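Local coordinates for receptor-like protein kinase ANXUR1 (Arabidopsis thaliana, PDB 6FIG) that probably acts as a cell-surface receptor kinase in plant reproduction, presenting a tandem malectin-like ectodomain outside the cell, at residues L223-Y237 / A247-N259. Residues are numbered along the deposited sequence; the frame is centred on the assembly and turned at random.
Sequences LGVTLQASNNFRINY and ADIYKTARSQGPN. With CA (calcium ion), chain H.
R254 runs alongside T226 to the backbone of L223: NH1 donates to L223 O at 2.9 Å, with the carbonyl oxygen lying 17° out of the guanidinium plane. CG2 of T226 sits over one face of that guanidinium, 3.4 Å from R254 NH1. The arginine starts with CG anti to the backbone N (chi1 -171°) and bends at chi3, which turns its end back toward 223-237. Beneath these side chains, strands 225-228 and 252-255 pair antiparallel through V225 with S255 and L227 with A253, each pair exchanging two backbone bonds; a fifth runs from A229 N to K251 O. In this malectin-like domain, strand 252-255 runs between 225-228 and 363-372. On the face shared by V225, L227 and S255, CD1 of L227 packs 3.6 Å from the S255 OG, while CG2 of V225 comes against G257 CA.

Past the strands, I235 lies against the weakly bonded helical turn 247-250. Its CD1 touches Y250 CB (3.8 Å), and its CG1 lies against CE of K251, whose extended chain runs past the F233 carbonyl to two waters, both weakly bonded to NZ. Y250 turns an edge toward the face of Y237 in an offset T-shaped pair, centroids 6.0 Å apart.

The end of the turn and the start of the strand supply three of the six calcium ligands: I249 O, T252 O and T252 OG1. T252 OG1 is 2.4 Å from the calcium ion; chi1 of 56° sets it between the backbone N and the carbonyl carbon, facing the ion. N192, V193 and N365 complete the shell. Farther out, D214 forms a salt bridge with R254 NE, Y237 OH is hydrogen-bonded to A245 O, and H285 holds the Y250 hydroxyl.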
ATOM      1  N   LEU A 223     -30.655   2.093  21.067  1.00 44.52           N
ATOM      2  CA  LEU A 223     -29.412   1.945  20.305  1.00 41.81           C
ATOM      3  C   LEU A 223     -28.490   0.889  20.917  1.00 39.14           C
ATOM      4  O   LEU A 223     -27.421   0.599  20.382  1.00 37.92           O
ATOM      5  CB  LEU A 223     -28.687   3.290  20.153  1.00 44.29           C
ATOM      6  CG  LEU A 223     -29.089   4.044  18.869  1.00 44.93           C
ATOM      7  CD1 LEU A 223     -30.412   4.768  19.074  1.00 47.43           C
ATOM      8  CD2 LEU A 223     -28.001   5.003  18.393  1.00 45.52           C
ATOM      9  N   GLY A 224     -28.904   0.284  22.023  1.00 38.30           N
ATOM     10  CA  GLY A 224     -28.129  -0.772  22.625  1.00 37.23           C
ATOM     11  C   GLY A 224     -26.938  -0.217  23.370  1.00 38.14           C
ATOM     12  O   GLY A 224     -26.955   0.927  23.844  1.00 39.50           O
ATOM     13  N   VAL A 225     -25.919  -1.052  23.498  1.00 35.71           N
ATOM     14  CA  VAL A 225     -24.731  -0.759  24.280  1.00 36.29           C
ATOM     15  C   VAL A 225     -23.550  -1.080  23.378  1.00 35.12           C
ATOM     16  O   VAL A 225     -23.439  -2.206  22.867  1.00 34.21           O
ATOM     17  CB  VAL A 225     -24.702  -1.629  25.553  1.00 37.14           C
ATOM     18  CG1 VAL A 225     -23.321  -1.640  26.211  1.00 38.35           C
ATOM     19  CG2 VAL A 225     -25.757  -1.130  26.541  1.00 38.84           C
ATOM     20  N   THR A 226     -22.672  -0.106  23.167  1.00 34.45           N
ATOM     21  CA  THR A 226     -21.465  -0.361  22.400  1.00 33.54           C
ATOM     22  C   THR A 226     -20.380  -0.924  23.315  1.00 33.94           C
ATOM     23  O   THR A 226     -20.278  -0.557  24.497  1.00 35.71           O
ATOM     24  CB  THR A 226     -21.000   0.895  21.633  1.00 34.32           C
ATOM     25  OG1 THR A 226     -20.895   1.996  22.529  1.00 36.33           O
ATOM     26  CG2 THR A 226     -22.008   1.259  20.567  1.00 33.63           C
ATOM     27  N   LEU A 227     -19.607  -1.856  22.772  1.00 32.68           N
ATOM     28  CA  LEU A 227     -18.581  -2.585  23.484  1.00 34.04           C
ATOM     29  C   LEU A 227     -17.248  -2.388  22.783  1.00 33.70           C
ATOM     30  O   LEU A 227     -17.190  -2.272  21.554  1.00 31.27           O
ATOM     31  CB  LEU A 227     -18.900  -4.088  23.488  1.00 34.29           C
ATOM     32  CG  LEU A 227     -20.281  -4.528  23.992  1.00 35.17           C
ATOM     33  CD1 LEU A 227     -20.524  -5.993  23.647  1.00 34.24           C
ATOM     34  CD2 LEU A 227     -20.413  -4.280  25.482  1.00 37.11           C
ATOM     35  N   GLN A 228     -16.171  -2.389  23.561  1.00 34.74           N
ATOM     36  CA  GLN A 228     -14.828  -2.340  23.010  1.00 35.85           C
ATOM     37  C   GLN A 228     -13.951  -3.376  23.688  1.00 35.36           C
ATOM     38  O   GLN A 228     -14.014  -3.560  24.926  1.00 34.61           O
ATOM     39  CB  GLN A 228     -14.240  -0.955  23.211  1.00 39.96           C
ATOM     40  CG  GLN A 228     -12.986  -0.717  22.397  1.00 42.19           C
ATOM     41  CD  GLN A 228     -12.642   0.750  22.338  1.00 44.90           C
ATOM     42  OE1 GLN A 228     -12.563   1.417  23.372  1.00 50.74           O
ATOM     43  NE2 GLN A 228     -12.453   1.264  21.131  1.00 46.67           N
ATOM     44  N   ALA A 229     -13.124  -4.044  22.894  1.00 33.77           N
ATOM     45  CA  ALA A 229     -12.216  -5.050  23.411  1.00 34.68           C
ATOM     46  C   ALA A 229     -11.180  -4.362  24.276  1.00 38.38           C
ATOM     47  O   ALA A 229     -10.915  -3.174  24.108  1.00 38.54           O
ATOM     48  CB  ALA A 229     -11.539  -5.808  22.299  1.00 33.72           C
ATOM     49  N   SER A 230     -10.615  -5.130  25.196  1.00 40.87           N
ATOM     50  CA  SER A 230      -9.628  -4.609  26.129  1.00 45.42           C
ATOM     51  C   SER A 230      -8.389  -4.163  25.368  1.00 47.17           C
ATOM     52  O   SER A 230      -8.167  -4.555  24.215  1.00 45.60           O
ATOM     53  CB  SER A 230      -9.252  -5.671  27.164  1.00 46.85           C
ATOM     54  OG  SER A 230      -8.617  -6.766  26.522  1.00 47.31           O
ATOM     55  N   ASN A 231      -7.595  -3.333  26.028  1.00 51.35           N
ATOM     56  CA  ASN A 231      -6.300  -2.915  25.495  1.00 54.53           C
ATOM     57  C   ASN A 231      -5.452  -4.159  25.222  1.00 55.17           C
ATOM     58  O   ASN A 231      -5.423  -5.084  26.037  1.00 57.37           O
ATOM     59  CB  ASN A 231      -5.569  -2.006  26.504  1.00 57.68           C
ATOM     60  CG  ASN A 231      -6.273  -0.673  26.716  1.00 58.93           C
ATOM     61  OD1 ASN A 231      -7.060  -0.231  25.879  1.00 58.92           O
ATOM     62  ND2 ASN A 231      -5.987  -0.024  27.845  1.00 62.38           N
ATOM     63  N   ASN A 232      -4.803  -4.186  24.061  1.00 55.59           N
ATOM     64  CA  ASN A 232      -3.949  -5.308  23.642  1.00 56.63           C
ATOM     65  C   ASN A 232      -4.694  -6.630  23.406  1.00 53.30           C
ATOM     66  O   ASN A 232      -4.061  -7.683  23.360  1.00 53.93           O
ATOM     67  CB  ASN A 232      -2.780  -5.536  24.623  1.00 60.78           C
ATOM     68  CG  ASN A 232      -1.966  -4.278  24.877  1.00 64.11           C
ATOM     69  OD1 ASN A 232      -1.716  -3.485  23.964  1.00 65.28           O
ATOM     70  ND2 ASN A 232      -1.532  -4.101  26.120  1.00 67.40           N
ATOM     71  N   PHE A 233      -6.021  -6.589  23.256  1.00 49.02           N
ATOM     72  CA  PHE A 233      -6.757  -7.770  22.809  1.00 45.76           C
ATOM     73  C   PHE A 233      -6.344  -8.057  21.366  1.00 43.45           C
ATOM     74  O   PHE A 233      -6.314  -7.134  20.558  1.00 43.55           O
ATOM     75  CB  PHE A 233      -8.270  -7.542  22.869  1.00 43.69           C
ATOM     76  CG  PHE A 233      -9.065  -8.793  22.630  1.00 41.48           C
ATOM     77  CD1 PHE A 233      -9.280  -9.698  23.659  1.00 41.54           C
ATOM     78  CD2 PHE A 233      -9.556  -9.089  21.374  1.00 39.78           C
ATOM     79  CE1 PHE A 233      -9.998 -10.863  23.443  1.00 40.13           C
ATOM     80  CE2 PHE A 233     -10.277 -10.252  21.149  1.00 38.76           C
ATOM     81  CZ  PHE A 233     -10.487 -11.144  22.184  1.00 38.98           C
ATOM     82  N   ARG A 234      -6.035  -9.321  21.053  1.00 42.07           N
ATOM     83  CA  ARG A 234      -5.590  -9.706  19.718  1.00 42.26           C
ATOM     84  C   ARG A 234      -6.722 -10.434  18.994  1.00 38.13           C
ATOM     85  O   ARG A 234      -7.407 -11.294  19.574  1.00 38.87           O
ATOM     86  CB  ARG A 234      -4.311 -10.571  19.728  1.00 46.13           C
ATOM     87  CG  ARG A 234      -3.684 -10.692  18.334  1.00 48.39           C
ATOM     88  CD  ARG A 234      -2.378 -11.485  18.268  1.00 51.29           C
ATOM     89  NE  ARG A 234      -2.081 -11.920  16.889  1.00 52.16           N
ATOM     90  CZ  ARG A 234      -1.601 -11.147  15.902  1.00 52.73           C
ATOM     91  NH1 ARG A 234      -1.331  -9.854  16.101  1.00 53.32           N
ATOM     92  NH2 ARG A 234      -1.382 -11.670  14.688  1.00 52.31           N
ATOM     93  N   ILE A 235      -6.935 -10.032  17.747  1.00 34.85           N
ATOM     94  CA  ILE A 235      -7.859 -10.697  16.847  1.00 32.23           C
ATOM     95  C   ILE A 235      -7.076 -11.816  16.178  1.00 31.99           C
ATOM     96  O   ILE A 235      -6.079 -11.570  15.492  1.00 33.14           O
ATOM     97  CB  ILE A 235      -8.439  -9.734  15.791  1.00 31.12           C
ATOM     98  CG1 ILE A 235      -9.120  -8.514  16.468  1.00 31.07           C
ATOM     99  CG2 ILE A 235      -9.405 -10.477  14.866  1.00 29.94           C
ATOM    100  CD1 ILE A 235     -10.225  -8.857  17.464  1.00 30.33           C
ATOM    101  N   ASN A 236      -7.554 -13.033  16.357  1.00 30.74           N
ATOM    102  CA  ASN A 236      -6.906 -14.230  15.867  1.00 31.34           C
ATOM    103  C   ASN A 236      -7.577 -14.741  14.589  1.00 29.57           C
ATOM    104  O   ASN A 236      -8.498 -15.549  14.625  1.00 28.76           O
ATOM    105  CB  ASN A 236      -6.966 -15.287  16.975  1.00 33.71           C
ATOM    106  CG  ASN A 236      -6.335 -16.588  16.576  1.00 35.85           C
ATOM    107  OD1 ASN A 236      -5.595 -16.655  15.595  1.00 38.44           O
ATOM    108  ND2 ASN A 236      -6.631 -17.652  17.353  1.00 38.05           N
ATOM    109  N   TYR A 237      -7.107 -14.266  13.442  1.00 28.96           N
ATOM    110  CA  TYR A 237      -7.775 -14.570  12.177  1.00 28.11           C
ATOM    111  C   TYR A 237      -7.801 -16.054  11.752  1.00 30.28           C
ATOM    112  O   TYR A 237      -8.667 -16.440  10.983  1.00 30.10           O
ATOM    113  CB  TYR A 237      -7.159 -13.740  11.033  1.00 27.18           C
ATOM    114  CG  TYR A 237      -7.615 -12.289  10.981  1.00 25.91           C
ATOM    115  CD1 TYR A 237      -7.101 -11.342  11.855  1.00 26.17           C
ATOM    116  CD2 TYR A 237      -8.527 -11.861  10.026  1.00 24.89           C
ATOM    117  CE1 TYR A 237      -7.514 -10.018  11.800  1.00 26.19           C
ATOM    118  CE2 TYR A 237      -8.944 -10.529   9.954  1.00 23.82           C
ATOM    119  CZ  TYR A 237      -8.406  -9.610  10.830  1.00 24.64           C
ATOM    120  OH  TYR A 237      -8.809  -8.301  10.751  1.00 26.04           O
ATOM    121  N   ALA A 247      -8.677  -5.392  11.642  1.00 24.69           N
ATOM    122  CA  ALA A 247      -8.813  -5.865  13.025  1.00 25.60           C
ATOM    123  C   ALA A 247      -9.714  -4.977  13.865  1.00 25.85           C
ATOM    124  O   ALA A 247     -10.469  -5.474  14.715  1.00 24.79           O
ATOM    125  CB  ALA A 247      -7.462  -6.000  13.689  1.00 27.47           C
ATOM    126  N   ASP A 248      -9.669  -3.672  13.616  1.00 27.02           N
ATOM    127  CA  ASP A 248     -10.477  -2.743  14.396  1.00 28.71           C
ATOM    128  C   ASP A 248     -11.979  -2.955  14.270  1.00 27.06           C
ATOM    129  O   ASP A 248     -12.698  -2.646  15.231  1.00 28.43           O
ATOM    130  CB  ASP A 248     -10.079  -1.284  14.135  1.00 31.11           C
ATOM    131  CG  ASP A 248      -8.856  -0.843  14.979  1.00 34.77           C
ATOM    132  OD1 ASP A 248      -8.414  -1.543  15.925  1.00 38.32           O
ATOM    133  OD2 ASP A 248      -8.314   0.236  14.716  1.00 37.75           O
ATOM    134  N   ILE A 249     -12.465  -3.505  13.151  1.00 25.11           N
ATOM    135  CA  ILE A 249     -13.877  -3.860  13.035  1.00 24.70           C
ATOM    136  C   ILE A 249     -14.253  -4.843  14.144  1.00 24.56           C
ATOM    137  O   ILE A 249     -15.285  -4.674  14.827  1.00 23.46           O
ATOM    138  CB  ILE A 249     -14.180  -4.520  11.658  1.00 25.20           C
ATOM    139  CG1 ILE A 249     -14.052  -3.470  10.549  1.00 26.76           C
ATOM    140  CG2 ILE A 249     -15.525  -5.246  11.635  1.00 25.73           C
ATOM    141  CD1 ILE A 249     -15.076  -2.367  10.608  1.00 28.28           C
ATOM    142  N   TYR A 250     -13.410  -5.850  14.318  1.00 23.67           N
ATOM    143  CA  TYR A 250     -13.684  -6.952  15.243  1.00 23.94           C
ATOM    144  C   TYR A 250     -13.481  -6.574  16.705  1.00 24.95           C
ATOM    145  O   TYR A 250     -14.009  -7.258  17.584  1.00 24.86           O
ATOM    146  CB  TYR A 250     -12.857  -8.170  14.826  1.00 23.55           C
ATOM    147  CG  TYR A 250     -13.208  -8.637  13.439  1.00 22.30           C
ATOM    148  CD1 TYR A 250     -14.466  -9.145  13.156  1.00 21.54           C
ATOM    149  CD2 TYR A 250     -12.310  -8.517  12.389  1.00 22.26           C
ATOM    150  CE1 TYR A 250     -14.803  -9.564  11.890  1.00 20.94           C
ATOM    151  CE2 TYR A 250     -12.636  -8.944  11.111  1.00 21.59           C
ATOM    152  CZ  TYR A 250     -13.895  -9.425  10.854  1.00 21.16           C
ATOM    153  OH  TYR A 250     -14.240  -9.850   9.596  1.00 21.12           O
ATOM    154  N   LYS A 251     -12.770  -5.475  16.973  1.00 25.93           N
ATOM    155  CA  LYS A 251     -12.528  -5.028  18.358  1.00 27.48           C
ATOM    156  C   LYS A 251     -13.633  -4.148  18.954  1.00 26.92           C
ATOM    157  O   LYS A 251     -13.535  -3.725  20.121  1.00 28.22           O
ATOM    158  CB  LYS A 251     -11.177  -4.297  18.459  1.00 30.12           C
ATOM    159  CG  LYS A 251     -10.005  -5.209  18.181  1.00 31.70           C
ATOM    160  CD  LYS A 251      -8.674  -4.455  18.150  1.00 34.78           C
ATOM    161  CE  LYS A 251      -7.558  -5.386  17.695  1.00 36.99           C
ATOM    162  NZ  LYS A 251      -6.227  -4.705  17.549  1.00 40.19           N
ATOM    163  N   THR A 252     -14.666  -3.840  18.171  1.00 25.02           N
ATOM    164  CA  THR A 252     -15.829  -3.142  18.679  1.00 25.18           C
ATOM    165  C   THR A 252     -17.096  -3.835  18.220  1.00 23.80           C
ATOM    166  O   THR A 252     -17.138  -4.443  17.154  1.00 22.06           O
ATOM    167  CB  THR A 252     -15.898  -1.680  18.230  1.00 26.31           C
ATOM    168  OG1 THR A 252     -15.862  -1.638  16.804  1.00 25.15           O
ATOM    169  CG2 THR A 252     -14.740  -0.862  18.832  1.00 28.22           C
ATOM    170  N   ALA A 253     -18.153  -3.673  19.005  1.00 24.26           N
ATOM    171  CA  ALA A 253     -19.450  -4.240  18.662  1.00 23.72           C
ATOM    172  C   ALA A 253     -20.580  -3.405  19.239  1.00 24.45           C
ATOM    173  O   ALA A 253     -20.392  -2.612  20.175  1.00 26.18           O
ATOM    174  CB  ALA A 253     -19.544  -5.684  19.171  1.00 23.52           C
ATOM    175  N   ARG A 254     -21.758  -3.590  18.667  1.00 23.56           N
ATOM    176  CA  ARG A 254     -22.988  -3.098  19.275  1.00 25.17           C
ATOM    177  C   ARG A 254     -23.701  -4.323  19.803  1.00 25.00           C
ATOM    178  O   ARG A 254     -23.782  -5.348  19.125  1.00 24.33           O
ATOM    179  CB  ARG A 254     -23.864  -2.339  18.283  1.00 25.04           C
ATOM    180  CG  ARG A 254     -25.046  -1.618  18.914  1.00 26.40           C
ATOM    181  CD  ARG A 254     -25.817  -0.790  17.907  1.00 26.77           C
ATOM    182  NE  ARG A 254     -24.963   0.247  17.313  1.00 26.67           N
ATOM    183  CZ  ARG A 254     -24.626   1.395  17.908  1.00 29.05           C
ATOM    184  NH1 ARG A 254     -25.094   1.720  19.113  1.00 30.68           N
ATOM    185  NH2 ARG A 254     -23.837   2.259  17.279  1.00 29.47           N
ATOM    186  N   SER A 255     -24.208  -4.206  21.019  1.00 26.07           N
ATOM    187  CA  SER A 255     -24.985  -5.275  21.643  1.00 26.42           C
ATOM    188  C   SER A 255     -26.267  -4.690  22.184  1.00 27.30           C
ATOM    189  O   SER A 255     -26.460  -3.475  22.173  1.00 27.91           O
ATOM    190  CB  SER A 255     -24.171  -5.934  22.750  1.00 26.89           C
ATOM    191  OG  SER A 255     -23.989  -5.052  23.841  1.00 29.42           O
ATOM    192  N   GLN A 256     -27.159  -5.545  22.674  1.00 27.07           N
ATOM    193  CA  GLN A 256     -28.388  -5.040  23.281  1.00 28.58           C
ATOM    194  C   GLN A 256     -28.143  -4.530  24.670  1.00 29.76           C
ATOM    195  O   GLN A 256     -28.695  -3.511  25.042  1.00 32.03           O
ATOM    196  CB  GLN A 256     -29.492  -6.075  23.249  1.00 28.75           C
ATOM    197  CG  GLN A 256     -30.099  -6.184  21.869  1.00 28.13           C
ATOM    198  CD  GLN A 256     -31.239  -7.162  21.843  1.00 28.92           C
ATOM    199  OE1 GLN A 256     -31.009  -8.361  21.694  1.00 29.31           O
ATOM    200  NE2 GLN A 256     -32.466  -6.668  22.008  1.00 29.96           N
ATOM    201  N   GLY A 257     -27.300  -5.225  25.429  1.00 29.75           N
ATOM    202  CA  GLY A 257     -26.812  -4.719  26.719  1.00 31.30           C
ATOM    203  C   GLY A 257     -26.986  -5.705  27.866  1.00 31.99           C
ATOM    204  O   GLY A 257     -27.323  -6.870  27.636  1.00 31.23           O
ATOM    205  N   PRO A 258     -26.749  -5.249  29.108  1.00 34.02           N
ATOM    206  CA  PRO A 258     -26.733  -6.136  30.282  1.00 34.89           C
ATOM    207  C   PRO A 258     -28.093  -6.545  30.866  1.00 35.75           C
ATOM    208  O   PRO A 258     -28.109  -7.441  31.705  1.00 36.47           O
ATOM    209  CB  PRO A 258     -25.968  -5.302  31.323  1.00 36.52           C
ATOM    210  CG  PRO A 258     -26.341  -3.899  30.985  1.00 37.29           C
ATOM    211  CD  PRO A 258     -26.419  -3.858  29.480  1.00 35.73           C
ATOM    212  N   ASN A 259     -29.191  -5.880  30.491  1.00 36.10           N
ATOM    213  CA  ASN A 259     -30.533  -6.212  31.014  1.00 37.05           C
ATOM    214  C   ASN A 259     -31.256  -7.188  30.092  1.00 34.74           C
ATOM    215  O   ASN A 259     -31.903  -6.784  29.134  1.00 33.59           O
ATOM    216  CB  ASN A 259     -31.393  -4.950  31.207  1.00 39.65           C
ATOM    217  CG  ASN A 259     -32.674  -5.227  31.996  1.00 42.27           C
ATOM    218  OD1 ASN A 259     -33.215  -6.347  31.977  1.00 42.99           O
ATOM    219  ND2 ASN A 259     -33.146  -4.220  32.737  1.00 44.97           N
TER
HETATM  220 CA    CA H 501     -17.076  -3.021  15.210  1.00 30.68          CA
HETATM  221  O   HOH W   1      -6.577  -4.489  20.937  1.00 50.61           O
HETATM  222  O   HOH W   2      -5.435  -7.383  16.650  1.00 33.37           O